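Local coordinates for glycosyltransferase-stabilizing protein Gtf2 (Streptococcus gordonii, PDB 5E9T) that joins GtfA in a heterotetramer that adds the first GlcNAc from UDP-GlcNAc to the serine-rich adhesin GspB, before export through the accessory SecA2/SecY2 system, at residues G85-Y93 against Q104-G112; T130-T141 against R151-G159. One frame throughout, in Å; residues are numbered along the deposited sequence.

Contact 1. Residues G85-Y93 against Q104-G112; sequences GEERARIHY and QVDWLDKKG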
loop_
_atom_site.group_PDB
_atom_site.type_symbol
_atom_site.label_atom_id
_atom_site.label_comp_id
_atom_site.label_asym_id
_atom_site.label_seq_id
_atom_site.Cartn_x
_atom_site.Cartn_y
_atom_site.Cartn_z
ATOM N N GLY B 85 10.086 -1.595 -4.642
ATOM C CA GLY B 85 9.713 -2.628 -5.583
ATOM C C GLY B 85 8.294 -2.559 -6.100
ATOM O O GLY B 85 7.960 -3.296 -7.038
ATOM N N GLU B 86 7.444 -1.707 -5.533
ATOM C CA GLU B 86 6.056 -1.608 -5.961
ATOM C C GLU B 86 5.930 -0.609 -7.105
ATOM O O GLU B 86 6.465 0.503 -7.032
ATOM C CB GLU B 86 5.158 -1.204 -4.791
ATOM C CG GLU B 86 4.682 -2.382 -3.959
ATOM C CD GLU B 86 4.036 -1.959 -2.656
ATOM O OE1 GLU B 86 4.489 -2.427 -1.590
ATOM O OE2 GLU B 86 3.081 -1.155 -2.694
ATOM N N GLU B 87 5.218 -1.012 -8.156
ATOM C CA GLU B 87 5.129 -0.199 -9.361
ATOM C C GLU B 87 4.391 1.102 -9.081
ATOM O O GLU B 87 3.317 1.111 -8.471
ATOM C CB GLU B 87 4.430 -0.966 -10.482
ATOM C CG GLU B 87 4.442 -0.233 -11.815
ATOM C CD GLU B 87 3.728 -0.999 -12.909
ATOM O OE1 GLU B 87 2.834 -1.805 -12.578
ATOM O OE2 GLU B 87 4.061 -0.798 -14.098
ATOM N N ARG B 88 4.971 2.201 -9.546
ATOM C CA ARG B 88 4.415 3.532 -9.344
ATOM C C ARG B 88 4.135 4.226 -10.669
ATOM O O ARG B 88 3.010 4.688 -10.886
ATOM C CB ARG B 88 5.340 4.359 -8.445
ATOM C CG ARG B 88 5.277 3.911 -6.989
ATOM C CD ARG B 88 3.834 3.768 -6.515
ATOM N NE ARG B 88 3.742 3.584 -5.068
ATOM C CZ ARG B 88 3.342 2.465 -4.473
ATOM N NH1 ARG B 88 2.980 1.412 -5.195
ATOM N NH2 ARG B 88 3.297 2.404 -3.151
ATOM N N ALA B 89 5.132 4.380 -11.534
ATOM C CA ALA B 89 4.921 5.010 -12.826
ATOM C C ALA B 89 5.405 4.113 -13.959
ATOM O O ALA B 89 6.212 3.200 -13.761
ATOM C CB ALA B 89 5.627 6.366 -12.902
ATOM N N ARG B 90 4.887 4.385 -15.153
ATOM C CA ARG B 90 5.435 3.871 -16.400
ATOM C C ARG B 90 6.033 5.033 -17.178
ATOM O O ARG B 90 5.361 6.047 -17.393
ATOM C CB ARG B 90 4.365 3.182 -17.248
ATOM C CG ARG B 90 3.471 2.241 -16.481
ATOM C CD ARG B 90 2.781 1.261 -17.410
ATOM N NE ARG B 90 1.950 0.327 -16.661
ATOM C CZ ARG B 90 0.728 0.610 -16.222
ATOM N NH1 ARG B 90 0.197 1.801 -16.465
ATOM N NH2 ARG B 90 0.038 -0.295 -15.544
ATOM N N ILE B 91 7.289 4.891 -17.592
ATOM C CA ILE B 91 7.954 5.890 -18.421
ATOM C C ILE B 91 7.903 5.412 -19.863
ATOM O O ILE B 91 8.420 4.337 -20.188
ATOM C CB ILE B 91 9.402 6.132 -17.972
ATOM C CG1 ILE B 91 9.430 6.802 -16.605
ATOM C CG2 ILE B 91 10.136 6.972 -19.002
ATOM C CD1 ILE B 91 10.387 6.153 -15.655
ATOM N N HIS B 92 7.285 6.211 -20.727
ATOM C CA HIS B 92 7.087 5.854 -22.122
ATOM C C HIS B 92 8.102 6.567 -23.000
ATOM O O HIS B 92 8.405 7.746 -22.793
ATOM C CB HIS B 92 5.668 6.189 -22.571
ATOM C CG HIS B 92 4.626 5.342 -21.917
ATOM N ND1 HIS B 92 4.484 3.999 -22.190
ATOM C CD2 HIS B 92 3.682 5.642 -20.994
ATOM C CE1 HIS B 92 3.494 3.507 -21.467
ATOM N NE2 HIS B 92 2.990 4.484 -20.734
ATOM N N TYR B 93 8.613 5.844 -23.990
ATOM C CA TYR B 93 9.738 6.305 -24.786
ATOM C C TYR B 93 9.260 7.071 -26.010
ATOM O O TYR B 93 8.447 6.564 -26.790
ATOM C CB TYR B 93 10.599 5.117 -25.209
ATOM C CG TYR B 93 11.411 4.549 -24.074
ATOM C CD1 TYR B 93 11.788 5.350 -23.007
ATOM C CD2 TYR B 93 11.800 3.216 -24.066
ATOM C CE1 TYR B 93 12.533 4.842 -21.964
ATOM C CE2 TYR B 93 12.550 2.700 -23.029
ATOM C CZ TYR B 93 12.910 3.517 -21.979
ATOM O OH TYR B 93 13.653 3.015 -20.937
ATOM N N GLN B 104 6.420 10.480 -22.175
ATOM C CA GLN B 104 5.315 10.597 -21.238
ATOM C C GLN B 104 5.538 9.624 -20.087
ATOM O O GLN B 104 5.876 8.460 -20.322
ATOM C CB GLN B 104 4.005 10.305 -21.974
ATOM C CG GLN B 104 2.775 10.086 -21.134
ATOM C CD GLN B 104 1.626 9.567 -21.980
ATOM O OE1 GLN B 104 1.679 9.621 -23.211
ATOM N NE2 GLN B 104 0.588 9.056 -21.330
ATOM N N VAL B 105 5.348 10.088 -18.853
ATOM C CA VAL B 105 5.457 9.238 -17.671
ATOM C C VAL B 105 4.082 9.125 -17.022
ATOM O O VAL B 105 3.439 10.140 -16.726
ATOM C CB VAL B 105 6.513 9.763 -16.680
ATOM C CG1 VAL B 105 6.263 11.215 -16.312
ATOM C CG2 VAL B 105 6.547 8.895 -15.436
ATOM N N ASP B 106 3.633 7.887 -16.806
ATOM C CA ASP B 106 2.270 7.581 -16.374
ATOM C C ASP B 106 2.287 7.155 -14.911
ATOM O O ASP B 106 2.698 6.036 -14.598
ATOM C CB ASP B 106 1.683 6.468 -17.238
ATOM C CG ASP B 106 0.988 6.989 -18.473
ATOM O OD1 ASP B 106 1.027 8.214 -18.704
ATOM O OD2 ASP B 106 0.414 6.165 -19.219
ATOM N N TRP B 107 1.787 8.013 -14.026
ATOM C CA TRP B 107 1.776 7.715 -12.599
ATOM C C TRP B 107 0.552 6.887 -12.224
ATOM O O TRP B 107 -0.542 7.088 -12.759
ATOM C CB TRP B 107 1.814 9.004 -11.780
ATOM C CG TRP B 107 3.124 9.707 -11.881
ATOM C CD1 TRP B 107 3.423 10.768 -12.681
ATOM C CD2 TRP B 107 4.328 9.389 -11.171
ATOM N NE1 TRP B 107 4.735 11.137 -12.509
ATOM C CE2 TRP B 107 5.314 10.305 -11.587
ATOM C CE3 TRP B 107 4.668 8.420 -10.221
ATOM C CZ2 TRP B 107 6.614 10.282 -11.088
ATOM C CZ3 TRP B 107 5.960 8.399 -9.728
ATOM C CH2 TRP B 107 6.916 9.324 -10.161
ATOM N N LEU B 108 0.742 5.961 -11.290
ATOM C CA LEU B 108 -0.303 5.042 -10.869
ATOM C C LEU B 108 -0.586 5.218 -9.383
ATOM O O LEU B 108 0.217 5.793 -8.643
ATOM C CB LEU B 108 0.089 3.580 -11.138
ATOM C CG LEU B 108 0.716 3.266 -12.498
ATOM C CD1 LEU B 108 1.102 1.797 -12.589
ATOM C CD2 LEU B 108 -0.222 3.651 -13.624
ATOM N N ASP B 109 -1.749 4.727 -8.953
ATOM C CA ASP B 109 -2.016 4.587 -7.532
ATOM C C ASP B 109 -1.610 3.184 -7.077
ATOM O O ASP B 109 -1.141 2.359 -7.865
ATOM C CB ASP B 109 -3.482 4.900 -7.211
ATOM C CG ASP B 109 -4.468 3.986 -7.930
ATOM O OD1 ASP B 109 -4.121 2.834 -8.265
ATOM O OD2 ASP B 109 -5.616 4.430 -8.148
ATOM N N LYS B 110 -1.802 2.904 -5.787
ATOM C CA LYS B 110 -1.294 1.661 -5.222
ATOM C C LYS B 110 -2.055 0.440 -5.715
ATOM O O LYS B 110 -1.556 -0.682 -5.573
ATOM C CB LYS B 110 -1.324 1.731 -3.696
ATOM C CG LYS B 110 -0.424 2.814 -3.129
ATOM C CD LYS B 110 -0.396 2.783 -1.612
ATOM C CE LYS B 110 0.531 3.857 -1.063
ATOM N NZ LYS B 110 1.545 3.308 -0.117
ATOM N N LYS B 111 -3.240 0.625 -6.291
ATOM C CA LYS B 111 -3.936 -0.469 -6.951
ATOM C C LYS B 111 -3.579 -0.580 -8.425
ATOM O O LYS B 111 -4.125 -1.446 -9.116
ATOM C CB LYS B 111 -5.454 -0.323 -6.791
ATOM C CG LYS B 111 -5.929 -0.354 -5.347
ATOM C CD LYS B 111 -7.407 -0.026 -5.248
ATOM C CE LYS B 111 -7.836 0.135 -3.803
ATOM N NZ LYS B 111 -6.750 0.693 -2.963
ATOM N N GLY B 112 -2.683 0.273 -8.920
ATOM C CA GLY B 112 -2.137 0.130 -10.251
ATOM C C GLY B 112 -2.887 0.835 -11.360
ATOM O O GLY B 112 -2.478 0.719 -12.523
#
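The first torsions of Arg90 and Leu108 bring the guanidinium and the leucine methyls together. Arg90 CG lies beside its backbone N (chi1 -46°) and the chain runs straight to NE. Leu108 CG also sits beside its own N, and its methyls reach the guanidinium. The two side chains cross at about a right angle, with CD1 of Leu108 over one guanidinium face and Leu108 CD2 3.4 Å from Arg90 NH1. They belong to an antiparallel beta hairpin, strands 86-94 and 101-108, inside a long meandering sheet. Arg90 and Asp106 form a hydrogen-bonded pair. Arg90 N gives to Asp106 O at 2.8 Å, and Asp106 N gives back to Arg90 O at 2.6 Å. His92 N bonds Gln104 O in the next such pair. Ala89, Ile91, Val105 and Trp107 share one sheet face. Ile91 CG1 lies alongside Val105 CG2. Toward strand 79-83 the strand is bulged, with Arg88 and Ala89 opposite Val81. Lys110 CG lies over one face of the Arg88 guanidinium. Cation-pi contacts join Trp107 to Arg188 and Arg88 to Tyr195, both of the Gtf1 chain, while Trp107 NE1 bonds Glu118. On the other sheet face Asp106 has several partners. Its OD1 takes Gln104 NE2 on the syn side at 2.8 Å and also bonds Ser117 OG. Its OD2 has a weak bond from His92 NE2, with ring and carboxylate planes 79° apart. On the face of Ala89 and Trp107, Ala89 CB makes a CH-pi contact over the six-membered ring, 3.5 Å from Trp107 CE3.

Contact 2. Residues T130-T141 against R151-G159; sequences TAYKSGQEAFNT and RIVENHVTG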
loop_
_atom_site.group_PDB
_atom_site.type_symbol
_atom_site.label_atom_id
_atom_site.label_comp_id
_atom_site.label_asym_id
_atom_site.label_seq_id
_atom_site.Cartn_x
_atom_site.Cartn_y
_atom_site.Cartn_z
ATOM N N THR B 130 -2.012 15.175 -17.639
ATOM C CA THR B 130 -3.391 14.754 -17.829
ATOM C C THR B 130 -3.868 14.063 -16.559
ATOM O O THR B 130 -3.147 13.238 -15.990
ATOM C CB THR B 130 -3.513 13.816 -19.029
ATOM O OG1 THR B 130 -2.898 14.428 -20.168
ATOM C CG2 THR B 130 -4.964 13.541 -19.349
ATOM N N ALA B 131 -5.066 14.415 -16.107
ATOM C CA ALA B 131 -5.661 13.822 -14.920
ATOM C C ALA B 131 -6.794 12.893 -15.332
ATOM O O ALA B 131 -7.556 13.202 -16.251
ATOM C CB ALA B 131 -6.180 14.899 -13.966
ATOM N N TYR B 132 -6.904 11.755 -14.650
ATOM C CA TYR B 132 -7.877 10.729 -14.998
ATOM C C TYR B 132 -8.866 10.514 -13.862
ATOM O O TYR B 132 -8.465 10.359 -12.701
ATOM C CB TYR B 132 -7.188 9.410 -15.334
ATOM C CG TYR B 132 -6.368 9.457 -16.598
ATOM C CD1 TYR B 132 -5.062 9.927 -16.581
ATOM C CD2 TYR B 132 -6.897 9.027 -17.812
ATOM C CE1 TYR B 132 -4.304 9.972 -17.737
ATOM C CE2 TYR B 132 -6.146 9.066 -18.972
ATOM C CZ TYR B 132 -4.850 9.539 -18.927
ATOM O OH TYR B 132 -4.095 9.583 -20.076
ATOM N N LYS B 133 -10.153 10.497 -14.201
ATOM C CA LYS B 133 -11.190 10.085 -13.265
ATOM C C LYS B 133 -11.306 8.559 -13.289
ATOM O O LYS B 133 -10.444 7.854 -13.818
ATOM C CB LYS B 133 -12.510 10.794 -13.566
ATOM C CG LYS B 133 -12.967 10.751 -15.005
ATOM C CD LYS B 133 -14.450 11.095 -15.098
ATOM C CE LYS B 133 -14.965 10.956 -16.522
ATOM N NZ LYS B 133 -16.451 11.041 -16.592
ATOM N N SER B 134 -12.396 8.041 -12.715
ATOM C CA SER B 134 -12.444 6.669 -12.212
ATOM C C SER B 134 -12.083 5.636 -13.277
ATOM O O SER B 134 -11.138 4.857 -13.109
ATOM C CB SER B 134 -13.833 6.387 -11.645
ATOM O OG SER B 134 -14.245 7.447 -10.802
ATOM N N GLY B 135 -12.802 5.631 -14.393
ATOM C CA GLY B 135 -12.716 4.517 -15.321
ATOM C C GLY B 135 -11.436 4.519 -16.127
ATOM O O GLY B 135 -11.341 3.861 -17.168
ATOM N N GLN B 136 -10.446 5.274 -15.642
ATOM C CA GLN B 136 -9.278 5.675 -16.421
ATOM C C GLN B 136 -9.708 6.511 -17.619
ATOM O O GLN B 136 -9.061 6.501 -18.670
ATOM C CB GLN B 136 -8.426 4.472 -16.842
ATOM C CG GLN B 136 -7.699 3.827 -15.667
ATOM C CD GLN B 136 -6.845 2.637 -16.069
ATOM O OE1 GLN B 136 -5.683 2.532 -15.672
ATOM N NE2 GLN B 136 -7.420 1.729 -16.848
ATOM N N GLU B 137 -10.825 7.222 -17.450
ATOM C CA GLU B 137 -11.253 8.236 -18.398
ATOM C C GLU B 137 -10.464 9.516 -18.161
ATOM O O GLU B 137 -10.212 9.904 -17.016
ATOM C CB GLU B 137 -12.745 8.520 -18.247
ATOM C CG GLU B 137 -13.590 7.303 -17.957
ATOM C CD GLU B 137 -15.019 7.484 -18.441
ATOM O OE1 GLU B 137 -15.243 8.340 -19.307
ATOM O OE2 GLU B 137 -15.912 6.781 -17.954
ATOM N N ALA B 138 -10.076 10.175 -19.248
ATOM C CA ALA B 138 -9.348 11.429 -19.125
ATOM C C ALA B 138 -10.279 12.508 -18.588
ATOM O O ALA B 138 -11.334 12.773 -19.171
ATOM C CB ALA B 138 -8.769 11.841 -20.474
ATOM N N PHE B 139 -9.897 13.123 -17.467
ATOM C CA PHE B 139 -10.668 14.247 -16.946
ATOM C C PHE B 139 -10.305 15.542 -17.661
ATOM O O PHE B 139 -11.153 16.167 -18.304
ATOM C CB PHE B 139 -10.461 14.402 -15.440
ATOM C CG PHE B 139 -11.033 15.676 -14.895
ATOM C CD1 PHE B 139 -12.390 15.938 -15.002
ATOM C CD2 PHE B 139 -10.220 16.617 -14.291
ATOM C CE1 PHE B 139 -12.925 17.113 -14.512
ATOM C CE2 PHE B 139 -10.751 17.796 -13.794
ATOM C CZ PHE B 139 -12.106 18.045 -13.907
ATOM N N ASN B 140 -9.052 15.975 -17.539
ATOM C CA ASN B 140 -8.609 17.188 -18.210
ATOM C C ASN B 140 -7.126 17.067 -18.537
ATOM O O ASN B 140 -6.470 16.078 -18.201
ATOM C CB ASN B 140 -8.898 18.434 -17.360
ATOM C CG ASN B 140 -8.087 18.484 -16.071
ATOM O OD1 ASN B 140 -7.159 17.704 -15.861
ATOM N ND2 ASN B 140 -8.431 19.426 -15.205
ATOM N N THR B 141 -6.599 18.102 -19.189
ATOM C CA THR B 141 -5.166 18.245 -19.397
ATOM C C THR B 141 -4.793 19.701 -19.178
ATOM O O THR B 141 -5.420 20.594 -19.752
ATOM C CB THR B 141 -4.746 17.806 -20.802
ATOM O OG1 THR B 141 -5.064 16.421 -20.990
ATOM C CG2 THR B 141 -3.250 18.015 -20.990
ATOM N N ARG B 151 -1.397 27.861 -18.544
ATOM C CA ARG B 151 -1.732 28.506 -19.807
ATOM C C ARG B 151 -3.007 27.951 -20.435
ATOM O O ARG B 151 -3.828 28.722 -20.944
ATOM C CB ARG B 151 -0.547 28.411 -20.771
ATOM C CG ARG B 151 0.667 29.221 -20.300
ATOM C CD ARG B 151 0.433 30.721 -20.464
ATOM N NE ARG B 151 0.354 31.460 -19.201
ATOM C CZ ARG B 151 1.380 32.089 -18.633
ATOM N NH1 ARG B 151 2.576 32.061 -19.205
ATOM N NH2 ARG B 151 1.214 32.745 -17.492
ATOM N N ILE B 152 -3.193 26.631 -20.427
ATOM C CA ILE B 152 -4.349 26.004 -21.062
ATOM C C ILE B 152 -4.864 24.885 -20.169
ATOM O O ILE B 152 -4.109 23.974 -19.811
ATOM C CB ILE B 152 -4.020 25.432 -22.455
ATOM C CG1 ILE B 152 -3.539 26.526 -23.408
ATOM C CG2 ILE B 152 -5.233 24.704 -23.027
ATOM C CD1 ILE B 152 -3.004 25.986 -24.718
ATOM N N VAL B 153 -6.150 24.934 -19.842
ATOM C CA VAL B 153 -6.837 23.866 -19.128
ATOM C C VAL B 153 -7.953 23.384 -20.042
ATOM O O VAL B 153 -8.934 24.105 -20.261
ATOM C CB VAL B 153 -7.401 24.343 -17.782
ATOM C CG1 VAL B 153 -7.788 23.160 -16.917
ATOM C CG2 VAL B 153 -6.408 25.257 -17.073
ATOM N N GLU B 154 -7.825 22.173 -20.573
ATOM C CA GLU B 154 -8.828 21.632 -21.487
ATOM C C GLU B 154 -9.632 20.565 -20.761
ATOM O O GLU B 154 -9.108 19.494 -20.437
ATOM C CB GLU B 154 -8.204 21.066 -22.761
ATOM C CG GLU B 154 -9.236 20.378 -23.651
ATOM C CD GLU B 154 -8.827 20.307 -25.112
ATOM O OE1 GLU B 154 -7.707 20.749 -25.445
ATOM O OE2 GLU B 154 -9.637 19.815 -25.931
ATOM N N ASN B 155 -10.909 20.853 -20.535
ATOM C CA ASN B 155 -11.815 19.910 -19.895
ATOM C C ASN B 155 -12.231 18.861 -20.918
ATOM O O ASN B 155 -12.827 19.195 -21.945
ATOM C CB ASN B 155 -13.027 20.658 -19.344
ATOM C CG ASN B 155 -13.929 19.785 -18.502
ATOM O OD1 ASN B 155 -14.259 18.658 -18.876
ATOM N ND2 ASN B 155 -14.343 20.308 -17.353
ATOM N N HIS B 156 -11.922 17.595 -20.641
ATOM C CA HIS B 156 -12.188 16.543 -21.615
ATOM C C HIS B 156 -13.623 16.036 -21.570
ATOM O O HIS B 156 -14.064 15.397 -22.530
ATOM C CB HIS B 156 -11.221 15.373 -21.408
ATOM C CG HIS B 156 -9.795 15.711 -21.714
ATOM N ND1 HIS B 156 -9.431 16.491 -22.791
ATOM C CD2 HIS B 156 -8.643 15.385 -21.082
ATOM C CE1 HIS B 156 -8.118 16.626 -22.812
ATOM N NE2 HIS B 156 -7.616 15.968 -21.784
ATOM N N VAL B 157 -14.355 16.284 -20.485
ATOM C CA VAL B 157 -15.746 15.850 -20.432
ATOM C C VAL B 157 -16.649 16.828 -21.175
ATOM O O VAL B 157 -17.499 16.421 -21.975
ATOM C CB VAL B 157 -16.197 15.656 -18.973
ATOM C CG1 VAL B 157 -17.612 15.103 -18.933
ATOM C CG2 VAL B 157 -15.242 14.726 -18.243
ATOM N N THR B 158 -16.495 18.128 -20.910
ATOM C CA THR B 158 -17.329 19.132 -21.561
ATOM C C THR B 158 -16.750 19.661 -22.865
ATOM O O THR B 158 -17.489 20.264 -23.651
ATOM C CB THR B 158 -17.558 20.329 -20.630
ATOM O OG1 THR B 158 -16.349 21.090 -20.522
ATOM C CG2 THR B 158 -17.983 19.864 -19.251
ATOM N N GLY B 159 -15.460 19.448 -23.124
ATOM C CA GLY B 159 -14.795 20.073 -24.246
ATOM C C GLY B 159 -14.315 21.489 -24.006
ATOM O O GLY B 159 -13.495 21.989 -24.788
#
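Strands 138-141 and 152-155 run antiparallel, their N-to-C directions 160° apart and their axes 4.9 Å apart at the closest. They lie in the beta hairpin of strands 138-144 and 150-155. Thr141 and Glu154 form the hydrogen-bonded pair. Thr141 N gives to Glu154 O at 3.1 Å, and Glu154 N returns a nearly straight bond to Thr141 O (176°). Asn140 and Asn155 are the next, non-hydrogen-bonded pair. Beyond it His156 N reaches Phe139 O at 2.8 Å. On its other edge strand 138-144 is bulged: Phe139 and Asn140 lie opposite Ala131 of strand 126-132. The His156 ring carries much of the side-chain contact. Its CG stands beside the backbone N (chi1 -67°), which carries the ring back across strand 138-141. Thr141 OG1 and His156 NE2 share a 2.7 Å hydrogen bond at the ring edge, in the ring plane. The same hydroxyl bonds Thr130 OG1, which in turn bonds Arg119, so a polar chain runs across three neighbouring strands to the imidazole. Ala138 CB approaches His156 CD2 obliquely at 3.6 Å. Glu154 O lies over the centre of one ring face. As the strand ends, Asn155 OD1 accepts from Val157 N at 2.9 Å, an Asx turn, and from Thr158 N. The Val157 donor lies in the carbonyl plane, while the Thr158 donor stands above it. Asn140 ND2 bonds Gln163 of the Gtf1 chain, and Phe139 meets Tyr162 of that chain with the rings inclined. Glu154 bonds Tyr45 and pairs with Arg176 of helix 176-186. Strand 138-144 lies between strands 126-132 and 150-155, and strand 161-163 flanks the latter on its far side.

How the contacts relate
From the N terminus, the chain passes through part of the parallel sheet before it enters the antiparallel one. Contact 1 comes first and closes the ten-residue link between 85-93 and 104-112. Strand 114-120 follows, then strand 126-132, whose end already belongs to contact 2. That contact closes the nine-residue link between 130-141 and 151-159. The two are in series, neither nested nor crossed. Their centres are 18 Å apart, and their nearest atoms about 5 Å apart without touching. Both are hairpins of the same sheet, in which neighbours in sequence are neighbours in space. Strand 114-120 sits between strands 101-108 and 126-132 and bridges the two contacts. Both also meet the Gtf1 chain.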